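Local coordinates for endoglucanase EG-II (Hypocrea jecorina, PDB 3QR3), which hydrolyses internal beta-1,4-glucosidic bonds of cellulose, as an endoglucanase of glycoside hydrolase family 5, at residues Phe242-Ala256 against Gln276-Gly289. Residues are numbered along the deposited sequence; the frame is centred on the assembly and turned at random.
Sequences FSPLATWLRQNNRQA and QIQYLNQNSDVYLG. With SO4 (sulfate ion), chain K.
In the outer layer of the TIM barrel, helical segments 242-251 and 276-281 run nearly parallel, 13° apart; Phe242 and Ala246 point toward the other segment, and Arg250 bends its end to the turn after the second helix. Tyr287 reaches out from its strand to the first helix: its OH donates to Phe242 O (2.7 Å), in the carbonyl plane on a lone pair, although that oxygen already accepts from Ala246 N. The two rings make an offset edge-to-face pair, the Phe242 edge toward the Tyr287 face, planes at 86°, while Leu280 CD2 lies over a Phe242 face. Further along, Val286 wedges against the helix, CB on Leu249 CB (3.7 Å) and CG1 against Arg250 CA. Arg250, bent at chi3 (-71°), forms a side-on, two-nitrogen salt bridge with Asp285: NE to OD2 (2.7 Å) and NH2 to OD1 (2.9 Å), both on syn lone pairs, guanidinium and carboxylate nearly coplanar. NH2 also donates to Asn283 OD1 (2.7 Å), and a water joins that oxygen to NH1, so Asp285, Asn283 and the water, all near the guanidinium plane, fix its rotation. At the strand end, Ala256 N bonds to Val286 O (2.9 Å) and Leu288 N to Ala256 O (2.9 Å). Strand 256-261, helix 267-281 and strand 287-296 form a beta-alpha-beta crossover, with helix 238-251 packed beside it, as in a (beta/alpha)8 barrel.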
ATOM      1  N   PHE A 242      -9.010 -10.066 -12.064  1.00 19.25           N
ATOM      2  CA  PHE A 242      -8.340  -9.039 -12.852  1.00 17.33           C
ATOM      3  C   PHE A 242      -8.855  -8.858 -14.285  1.00 21.06           C
ATOM      4  O   PHE A 242      -8.713  -7.784 -14.850  1.00 16.50           O
ATOM      5  CB  PHE A 242      -6.827  -9.229 -12.806  1.00 16.79           C
ATOM      6  CG  PHE A 242      -6.241  -9.016 -11.429  1.00 16.02           C
ATOM      7  CD1 PHE A 242      -6.305  -7.765 -10.826  1.00 17.31           C
ATOM      8  CD2 PHE A 242      -5.647 -10.065 -10.735  1.00 17.75           C
ATOM      9  CE1 PHE A 242      -5.781  -7.553  -9.555  1.00 20.83           C
ATOM     10  CE2 PHE A 242      -5.112  -9.867  -9.459  1.00 17.46           C
ATOM     11  CZ  PHE A 242      -5.177  -8.605  -8.871  1.00 15.91           C
ATOM     12  N   SER A 243      -9.445  -9.895 -14.870  1.00 19.99           N
ATOM     13  CA  SER A 243     -10.065  -9.742 -16.191  1.00 23.83           C
ATOM     14  C   SER A 243     -11.330  -8.867 -16.111  1.00 22.62           C
ATOM     15  O   SER A 243     -11.420  -7.845 -16.799  1.00 22.42           O
ATOM     16  CB  SER A 243     -10.350 -11.102 -16.856  1.00 18.78           C
ATOM     17  OG  SER A 243     -10.969 -10.922 -18.133  1.00 27.68           O
ATOM     18  N   PRO A 244     -12.301  -9.246 -15.258  1.00 23.75           N
ATOM     19  CA  PRO A 244     -13.496  -8.404 -15.097  1.00 22.52           C
ATOM     20  C   PRO A 244     -13.135  -6.985 -14.669  1.00 23.79           C
ATOM     21  O   PRO A 244     -13.784  -6.028 -15.090  1.00 20.81           O
ATOM     22  CB  PRO A 244     -14.269  -9.085 -13.969  1.00 26.14           C
ATOM     23  CG  PRO A 244     -13.766 -10.474 -13.921  1.00 26.99           C
ATOM     24  CD  PRO A 244     -12.367 -10.474 -14.451  1.00 24.87           C
ATOM     25  N   LEU A 245     -12.118  -6.838 -13.825  1.00 18.35           N
ATOM     26  CA  LEU A 245     -11.737  -5.502 -13.378  1.00 19.74           C
ATOM     27  C   LEU A 245     -11.143  -4.687 -14.530  1.00 17.77           C
ATOM     28  O   LEU A 245     -11.474  -3.519 -14.705  1.00 18.77           O
ATOM     29  CB  LEU A 245     -10.762  -5.569 -12.195  1.00 21.26           C
ATOM     30  CG  LEU A 245     -10.310  -4.231 -11.606  1.00 20.64           C
ATOM     31  CD1 LEU A 245     -11.514  -3.330 -11.280  1.00 19.53           C
ATOM     32  CD2 LEU A 245      -9.465  -4.470 -10.362  1.00 16.67           C
ATOM     33  N   ALA A 246     -10.261  -5.302 -15.314  1.00 19.48           N
ATOM     34  CA  ALA A 246      -9.668  -4.618 -16.466  1.00 16.46           C
ATOM     35  C   ALA A 246     -10.747  -4.065 -17.404  1.00 19.05           C
ATOM     36  O   ALA A 246     -10.679  -2.912 -17.844  1.00 18.80           O
ATOM     37  CB  ALA A 246      -8.727  -5.559 -17.234  1.00 18.41           C
ATOM     38  N   THR A 247     -11.728  -4.904 -17.713  1.00 17.76           N
ATOM     39  CA  THR A 247     -12.832  -4.520 -18.586  1.00 24.06           C
ATOM     40  C   THR A 247     -13.560  -3.310 -18.029  1.00 25.10           C
ATOM     41  O   THR A 247     -13.793  -2.330 -18.744  1.00 25.29           O
ATOM     42  CB  THR A 247     -13.835  -5.674 -18.735  1.00 26.43           C
ATOM     43  OG1 THR A 247     -13.165  -6.804 -19.309  1.00 29.67           O
ATOM     44  CG2 THR A 247     -15.018  -5.261 -19.634  1.00 25.76           C
ATOM     45  N   TRP A 248     -13.915  -3.389 -16.747  1.00 22.98           N
ATOM     46  CA  TRP A 248     -14.604  -2.297 -16.069  1.00 21.07           C
ATOM     47  C   TRP A 248     -13.773  -1.007 -16.088  1.00 22.20           C
ATOM     48  O   TRP A 248     -14.268   0.065 -16.439  1.00 20.36           O
ATOM     49  CB  TRP A 248     -14.954  -2.684 -14.627  1.00 22.30           C
ATOM     50  CG  TRP A 248     -15.734  -1.613 -13.936  1.00 21.60           C
ATOM     51  CD1 TRP A 248     -17.085  -1.432 -13.976  1.00 30.26           C
ATOM     52  CD2 TRP A 248     -15.209  -0.552 -13.129  1.00 19.72           C
ATOM     53  NE1 TRP A 248     -17.436  -0.328 -13.238  1.00 26.44           N
ATOM     54  CE2 TRP A 248     -16.302   0.231 -12.709  1.00 25.01           C
ATOM     55  CE3 TRP A 248     -13.922  -0.191 -12.717  1.00 19.83           C
ATOM     56  CZ2 TRP A 248     -16.150   1.354 -11.895  1.00 23.85           C
ATOM     57  CZ3 TRP A 248     -13.772   0.927 -11.910  1.00 20.96           C
ATOM     58  CH2 TRP A 248     -14.882   1.684 -11.506  1.00 23.27           C
ATOM     59  N   LEU A 249     -12.505  -1.123 -15.715  1.00 13.39           N
ATOM     60  CA  LEU A 249     -11.610   0.022 -15.718  1.00 17.69           C
ATOM     61  C   LEU A 249     -11.518   0.657 -17.094  1.00 21.03           C
ATOM     62  O   LEU A 249     -11.510   1.883 -17.232  1.00 19.34           O
ATOM     63  CB  LEU A 249     -10.212  -0.407 -15.271  1.00 15.99           C
ATOM     64  CG  LEU A 249     -10.054  -0.750 -13.782  1.00 19.58           C
ATOM     65  CD1 LEU A 249      -8.685  -1.360 -13.522  1.00 15.04           C
ATOM     66  CD2 LEU A 249     -10.272   0.487 -12.918  1.00 13.66           C
ATOM     67  N   ARG A 250     -11.421  -0.185 -18.117  1.00 21.92           N
ATOM     68  CA  ARG A 250     -11.137   0.303 -19.455  1.00 19.12           C
ATOM     69  C   ARG A 250     -12.359   1.017 -20.019  1.00 20.89           C
ATOM     70  O   ARG A 250     -12.242   2.078 -20.636  1.00 22.58           O
ATOM     71  CB  ARG A 250     -10.698  -0.852 -20.365  1.00 18.93           C
ATOM     72  CG  ARG A 250     -10.130  -0.410 -21.700  1.00 25.93           C
ATOM     73  CD  ARG A 250      -9.526  -1.583 -22.486  1.00 22.70           C
ATOM     74  NE  ARG A 250      -8.293  -2.052 -21.865  1.00 22.38           N
ATOM     75  CZ  ARG A 250      -8.120  -3.267 -21.351  1.00 26.08           C
ATOM     76  NH1 ARG A 250      -9.106  -4.156 -21.409  1.00 20.56           N
ATOM     77  NH2 ARG A 250      -6.954  -3.597 -20.791  1.00 21.48           N
ATOM     78  N   GLN A 251     -13.532   0.432 -19.805  1.00 20.01           N
ATOM     79  CA  GLN A 251     -14.776   1.070 -20.232  1.00 26.07           C
ATOM     80  C   GLN A 251     -14.988   2.409 -19.547  1.00 30.72           C
ATOM     81  O   GLN A 251     -15.591   3.321 -20.125  1.00 25.45           O
ATOM     82  CB  GLN A 251     -15.965   0.161 -19.953  1.00 26.00           C
ATOM     83  CG  GLN A 251     -16.036  -1.013 -20.883  1.00 26.07           C
ATOM     84  CD  GLN A 251     -17.029  -2.049 -20.412  1.00 38.97           C
ATOM     85  OE1 GLN A 251     -17.461  -2.910 -21.179  1.00 48.32           O
ATOM     86  NE2 GLN A 251     -17.396  -1.975 -19.139  1.00 37.60           N
ATOM     87  N   ASN A 252     -14.486   2.535 -18.321  1.00 22.32           N
ATOM     88  CA  ASN A 252     -14.684   3.763 -17.552  1.00 21.25           C
ATOM     89  C   ASN A 252     -13.509   4.716 -17.615  1.00 25.47           C
ATOM     90  O   ASN A 252     -13.524   5.763 -16.963  1.00 18.37           O
ATOM     91  CB  ASN A 252     -15.035   3.450 -16.100  1.00 24.53           C
ATOM     92  CG  ASN A 252     -16.439   2.935 -15.955  1.00 24.47           C
ATOM     93  OD1 ASN A 252     -17.404   3.689 -16.104  1.00 35.09           O
ATOM     94  ND2 ASN A 252     -16.572   1.644 -15.685  1.00 24.21           N
ATOM     95  N   ASN A 253     -12.504   4.360 -18.414  1.00 19.45           N
ATOM     96  CA  ASN A 253     -11.307   5.186 -18.544  1.00 25.81           C
ATOM     97  C   ASN A 253     -10.685   5.524 -17.190  1.00 20.55           C
ATOM     98  O   ASN A 253     -10.243   6.652 -16.945  1.00 19.53           O
ATOM     99  CB  ASN A 253     -11.606   6.469 -19.316  1.00 28.34           C
ATOM    100  CG  ASN A 253     -10.350   7.155 -19.800  1.00 34.88           C
ATOM    101  OD1 ASN A 253      -9.352   6.501 -20.109  1.00 42.45           O
ATOM    102  ND2 ASN A 253     -10.390   8.479 -19.879  1.00 37.90           N
ATOM    103  N   ARG A 254     -10.645   4.530 -16.312  1.00 18.28           N
ATOM    104  CA  ARG A 254     -10.003   4.699 -15.020  1.00 16.16           C
ATOM    105  C   ARG A 254      -8.854   3.705 -14.847  1.00 21.25           C
ATOM    106  O   ARG A 254      -8.637   2.836 -15.693  1.00 16.26           O
ATOM    107  CB  ARG A 254     -11.035   4.561 -13.887  1.00 14.11           C
ATOM    108  CG  ARG A 254     -12.159   5.576 -13.939  1.00 13.71           C
ATOM    109  CD  ARG A 254     -11.673   6.999 -13.649  1.00 20.52           C
ATOM    110  NE  ARG A 254     -11.066   7.117 -12.320  1.00 21.98           N
ATOM    111  CZ  ARG A 254     -11.713   7.484 -11.216  1.00 20.62           C
ATOM    112  NH1 ARG A 254     -13.011   7.780 -11.254  1.00 15.26           N
ATOM    113  NH2 ARG A 254     -11.054   7.555 -10.064  1.00 15.55           N
ATOM    114  N   GLN A 255      -8.112   3.841 -13.754  1.00 16.56           N
ATOM    115  CA  GLN A 255      -6.946   2.991 -13.515  1.00 14.13           C
ATOM    116  C   GLN A 255      -6.928   2.494 -12.081  1.00 17.42           C
ATOM    117  O   GLN A 255      -7.524   3.122 -11.199  1.00 13.02           O
ATOM    118  CB  GLN A 255      -5.662   3.777 -13.789  1.00 17.70           C
ATOM    119  CG  GLN A 255      -5.399   4.004 -15.267  1.00 18.92           C
ATOM    120  CD  GLN A 255      -4.212   4.900 -15.502  1.00 24.02           C
ATOM    121  OE1 GLN A 255      -4.050   5.926 -14.846  1.00 23.85           O
ATOM    122  NE2 GLN A 255      -3.376   4.522 -16.447  1.00 21.98           N
ATOM    123  N   ALA A 256      -6.243   1.372 -11.861  1.00 16.78           N
ATOM    124  CA  ALA A 256      -6.101   0.782 -10.534  1.00 17.68           C
ATOM    125  C   ALA A 256      -4.653   0.376 -10.297  1.00 21.79           C
ATOM    126  O   ALA A 256      -3.893   0.160 -11.242  1.00 19.87           O
ATOM    127  CB  ALA A 256      -6.998  -0.433 -10.398  1.00 15.27           C
ATOM    128  N   GLN A 276      -0.177 -14.060 -12.948  1.00 17.54           N
ATOM    129  CA  GLN A 276      -0.904 -12.884 -12.506  1.00 20.75           C
ATOM    130  C   GLN A 276      -0.228 -11.615 -13.012  1.00 17.18           C
ATOM    131  O   GLN A 276      -0.873 -10.742 -13.595  1.00 14.79           O
ATOM    132  CB  GLN A 276      -1.002 -12.839 -10.975  1.00 16.55           C
ATOM    133  CG  GLN A 276      -1.916 -11.706 -10.485  1.00 17.88           C
ATOM    134  CD  GLN A 276      -1.904 -11.560  -8.978  1.00 18.49           C
ATOM    135  OE1 GLN A 276      -0.972 -10.996  -8.401  1.00 24.01           O
ATOM    136  NE2 GLN A 276      -2.942 -12.060  -8.332  1.00 14.97           N
ATOM    137  N   ILE A 277       1.075 -11.526 -12.774  1.00 16.52           N
ATOM    138  CA  ILE A 277       1.863 -10.365 -13.163  1.00 16.73           C
ATOM    139  C   ILE A 277       1.847 -10.179 -14.675  1.00 21.79           C
ATOM    140  O   ILE A 277       1.778  -9.054 -15.173  1.00 18.08           O
ATOM    141  CB  ILE A 277       3.324 -10.515 -12.697  1.00 25.61           C
ATOM    142  CG1 ILE A 277       3.376 -10.617 -11.173  1.00 24.34           C
ATOM    143  CG2 ILE A 277       4.167  -9.336 -13.170  1.00 23.03           C
ATOM    144  CD1 ILE A 277       2.724  -9.455 -10.469  1.00 22.64           C
ATOM    145  N   GLN A 278       1.912 -11.284 -15.409  1.00 20.63           N
ATOM    146  CA  GLN A 278       1.915 -11.190 -16.857  1.00 23.96           C
ATOM    147  C   GLN A 278       0.612 -10.551 -17.336  1.00 19.92           C
ATOM    148  O   GLN A 278       0.621  -9.706 -18.232  1.00 20.90           O
ATOM    149  CB  GLN A 278       2.107 -12.557 -17.512  1.00 24.46           C
ATOM    150  CG  GLN A 278       2.081 -12.468 -19.036  1.00 29.91           C
ATOM    151  CD  GLN A 278       2.036 -13.825 -19.713  1.00 39.26           C
ATOM    152  OE1 GLN A 278       2.518 -13.982 -20.833  1.00 46.22           O
ATOM    153  NE2 GLN A 278       1.451 -14.812 -19.038  1.00 41.01           N
ATOM    154  N   TYR A 279      -0.502 -10.945 -16.725  1.00 21.47           N
ATOM    155  CA  TYR A 279      -1.793 -10.397 -17.118  1.00 19.98           C
ATOM    156  C   TYR A 279      -1.885  -8.906 -16.804  1.00 21.14           C
ATOM    157  O   TYR A 279      -2.457  -8.136 -17.577  1.00 19.12           O
ATOM    158  CB  TYR A 279      -2.964 -11.170 -16.496  1.00 18.51           C
ATOM    159  CG  TYR A 279      -4.305 -10.701 -17.049  1.00 21.44           C
ATOM    160  CD1 TYR A 279      -4.774 -11.165 -18.276  1.00 23.46           C
ATOM    161  CD2 TYR A 279      -5.083  -9.776 -16.356  1.00 19.36           C
ATOM    162  CE1 TYR A 279      -5.988 -10.726 -18.797  1.00 24.32           C
ATOM    163  CE2 TYR A 279      -6.303  -9.331 -16.866  1.00 25.87           C
ATOM    164  CZ  TYR A 279      -6.745  -9.812 -18.090  1.00 24.88           C
ATOM    165  OH  TYR A 279      -7.942  -9.377 -18.598  1.00 23.86           O
ATOM    166  N   LEU A 280      -1.328  -8.492 -15.672  1.00 15.91           N
ATOM    167  CA  LEU A 280      -1.314  -7.074 -15.345  1.00 17.21           C
ATOM    168  C   LEU A 280      -0.476  -6.322 -16.368  1.00 20.61           C
ATOM    169  O   LEU A 280      -0.868  -5.253 -16.847  1.00 21.33           O
ATOM    170  CB  LEU A 280      -0.776  -6.832 -13.936  1.00 23.93           C
ATOM    171  CG  LEU A 280      -1.596  -7.432 -12.792  1.00 23.52           C
ATOM    172  CD1 LEU A 280      -0.924  -7.122 -11.452  1.00 20.14           C
ATOM    173  CD2 LEU A 280      -3.031  -6.933 -12.832  1.00 16.26           C
ATOM    174  N   ASN A 281       0.679  -6.880 -16.707  1.00 19.39           N
ATOM    175  CA  ASN A 281       1.550  -6.253 -17.700  1.00 18.22           C
ATOM    176  C   ASN A 281       0.906  -6.158 -19.092  1.00 19.33           C
ATOM    177  O   ASN A 281       1.168  -5.214 -19.830  1.00 20.42           O
ATOM    178  CB  ASN A 281       2.887  -6.983 -17.784  1.00 18.58           C
ATOM    179  CG  ASN A 281       3.831  -6.616 -16.646  1.00 24.77           C
ATOM    180  OD1 ASN A 281       3.764  -5.511 -16.088  1.00 20.28           O
ATOM    181  ND2 ASN A 281       4.726  -7.536 -16.308  1.00 19.72           N
ATOM    182  N   GLN A 282       0.075  -7.134 -19.444  1.00 16.72           N
ATOM    183  CA  GLN A 282      -0.650  -7.099 -20.724  1.00 20.62           C
ATOM    184  C   GLN A 282      -1.867  -6.187 -20.688  1.00 25.71           C
ATOM    185  O   GLN A 282      -2.555  -6.019 -21.706  1.00 23.61           O
ATOM    186  CB  GLN A 282      -1.089  -8.504 -21.127  1.00 21.59           C
ATOM    187  CG  GLN A 282       0.084  -9.413 -21.487  1.00 26.11           C
ATOM    188  CD  GLN A 282      -0.332 -10.850 -21.711  1.00 27.11           C
ATOM    189  OE1 GLN A 282      -1.383 -11.285 -21.246  1.00 29.75           O
ATOM    190  NE2 GLN A 282       0.504 -11.601 -22.409  1.00 29.00           N
ATOM    191  N   ASN A 283      -2.146  -5.621 -19.510  1.00 16.58           N
ATOM    192  CA  ASN A 283      -3.246  -4.676 -19.347  1.00 19.66           C
ATOM    193  C   ASN A 283      -2.771  -3.414 -18.648  1.00 21.71           C
ATOM    194  O   ASN A 283      -3.412  -2.926 -17.710  1.00 18.68           O
ATOM    195  CB  ASN A 283      -4.396  -5.319 -18.564  1.00 17.39           C
ATOM    196  CG  ASN A 283      -5.125  -6.375 -19.374  1.00 23.75           C
ATOM    197  OD1 ASN A 283      -6.120  -6.080 -20.049  1.00 20.68           O
ATOM    198  ND2 ASN A 283      -4.624  -7.611 -19.331  1.00 18.33           N
ATOM    199  N   SER A 284      -1.639  -2.890 -19.110  1.00 20.29           N
ATOM    200  CA  SER A 284      -0.971  -1.782 -18.431  1.00 17.53           C
ATOM    201  C   SER A 284      -1.609  -0.447 -18.742  1.00 18.32           C
ATOM    202  O   SER A 284      -1.180   0.577 -18.219  1.00 20.23           O
ATOM    203  CB  SER A 284       0.519  -1.732 -18.802  1.00 22.61           C
ATOM    204  OG  SER A 284       0.693  -1.484 -20.191  1.00 24.92           O
ATOM    205  N   ASP A 285      -2.621  -0.447 -19.606  1.00 21.11           N
ATOM    206  CA  ASP A 285      -3.391   0.775 -19.823  1.00 25.92           C
ATOM    207  C   ASP A 285      -4.298   1.064 -18.618  1.00 21.12           C
ATOM    208  O   ASP A 285      -4.521   2.215 -18.261  1.00 23.12           O
ATOM    209  CB  ASP A 285      -4.199   0.719 -21.133  1.00 23.26           C
ATOM    210  CG  ASP A 285      -5.243  -0.388 -21.144  1.00 25.92           C
ATOM    211  OD1 ASP A 285      -4.946  -1.512 -20.693  1.00 21.25           O
ATOM    212  OD2 ASP A 285      -6.365  -0.132 -21.630  1.00 26.43           O
ATOM    213  N   VAL A 286      -4.811   0.010 -17.992  1.00 16.93           N
ATOM    214  CA  VAL A 286      -5.674   0.178 -16.815  1.00 19.38           C
ATOM    215  C   VAL A 286      -4.978  -0.138 -15.481  1.00 18.75           C
ATOM    216  O   VAL A 286      -5.373   0.373 -14.426  1.00 21.68           O
ATOM    217  CB  VAL A 286      -6.977  -0.644 -16.949  1.00 18.61           C
ATOM    218  CG1 VAL A 286      -7.759  -0.190 -18.187  1.00 19.58           C
ATOM    219  CG2 VAL A 286      -6.669  -2.131 -17.037  1.00 18.24           C
ATOM    220  N   TYR A 287      -3.951  -0.980 -15.511  1.00 16.59           N
ATOM    221  CA  TYR A 287      -3.195  -1.245 -14.283  1.00 19.90           C
ATOM    222  C   TYR A 287      -1.915  -0.413 -14.235  1.00 20.18           C
ATOM    223  O   TYR A 287      -1.093  -0.473 -15.150  1.00 20.05           O
ATOM    224  CB  TYR A 287      -2.899  -2.738 -14.118  1.00 15.33           C
ATOM    225  CG  TYR A 287      -4.152  -3.559 -13.938  1.00 14.99           C
ATOM    226  CD1 TYR A 287      -4.983  -3.348 -12.845  1.00 14.77           C
ATOM    227  CD2 TYR A 287      -4.517  -4.526 -14.864  1.00 16.76           C
ATOM    228  CE1 TYR A 287      -6.137  -4.081 -12.670  1.00 15.84           C
ATOM    229  CE2 TYR A 287      -5.682  -5.266 -14.702  1.00 16.37           C
ATOM    230  CZ  TYR A 287      -6.489  -5.030 -13.599  1.00 19.93           C
ATOM    231  OH  TYR A 287      -7.643  -5.752 -13.410  1.00 21.11           O
ATOM    232  N   LEU A 288      -1.766   0.375 -13.171  1.00 14.96           N
ATOM    233  CA  LEU A 288      -0.619   1.270 -13.018  1.00 17.36           C
ATOM    234  C   LEU A 288       0.577   0.583 -12.377  1.00 17.20           C
ATOM    235  O   LEU A 288       1.707   1.043 -12.505  1.00 17.80           O
ATOM    236  CB  LEU A 288      -0.993   2.498 -12.178  1.00 19.10           C
ATOM    237  CG  LEU A 288      -1.435   3.734 -12.955  1.00 30.75           C
ATOM    238  CD1 LEU A 288      -1.804   4.867 -11.996  1.00 29.54           C
ATOM    239  CD2 LEU A 288      -0.339   4.172 -13.906  1.00 28.49           C
ATOM    240  N   GLY A 289       0.331  -0.513 -11.669  1.00 17.82           N
ATOM    241  CA  GLY A 289       1.427  -1.210 -11.027  1.00 23.48           C
ATOM    242  C   GLY A 289       1.032  -2.318 -10.076  1.00 19.89           C
ATOM    243  O   GLY A 289      -0.152  -2.568  -9.835  1.00 16.34           O
TER
HETATM  244  S   SO4 K 348     -20.031   2.468 -12.151  0.24 30.90           S
HETATM  245  O1  SO4 K 348     -19.496   2.297 -10.812  0.16 28.10           O
HETATM  246  O2  SO4 K 348     -21.428   2.880 -12.059  0.82 47.50           O
HETATM  247  O3  SO4 K 348     -19.253   3.503 -12.840  1.00 46.74           O
HETATM  248  O4  SO4 K 348     -19.943   1.188 -12.854  0.92 31.78           O
HETATM  249  O   HOH W   1     -10.679  -8.243 -19.616  1.00 27.03           O
HETATM  250  O   HOH W   2      -8.614  -6.894 -20.607  1.00 25.02           O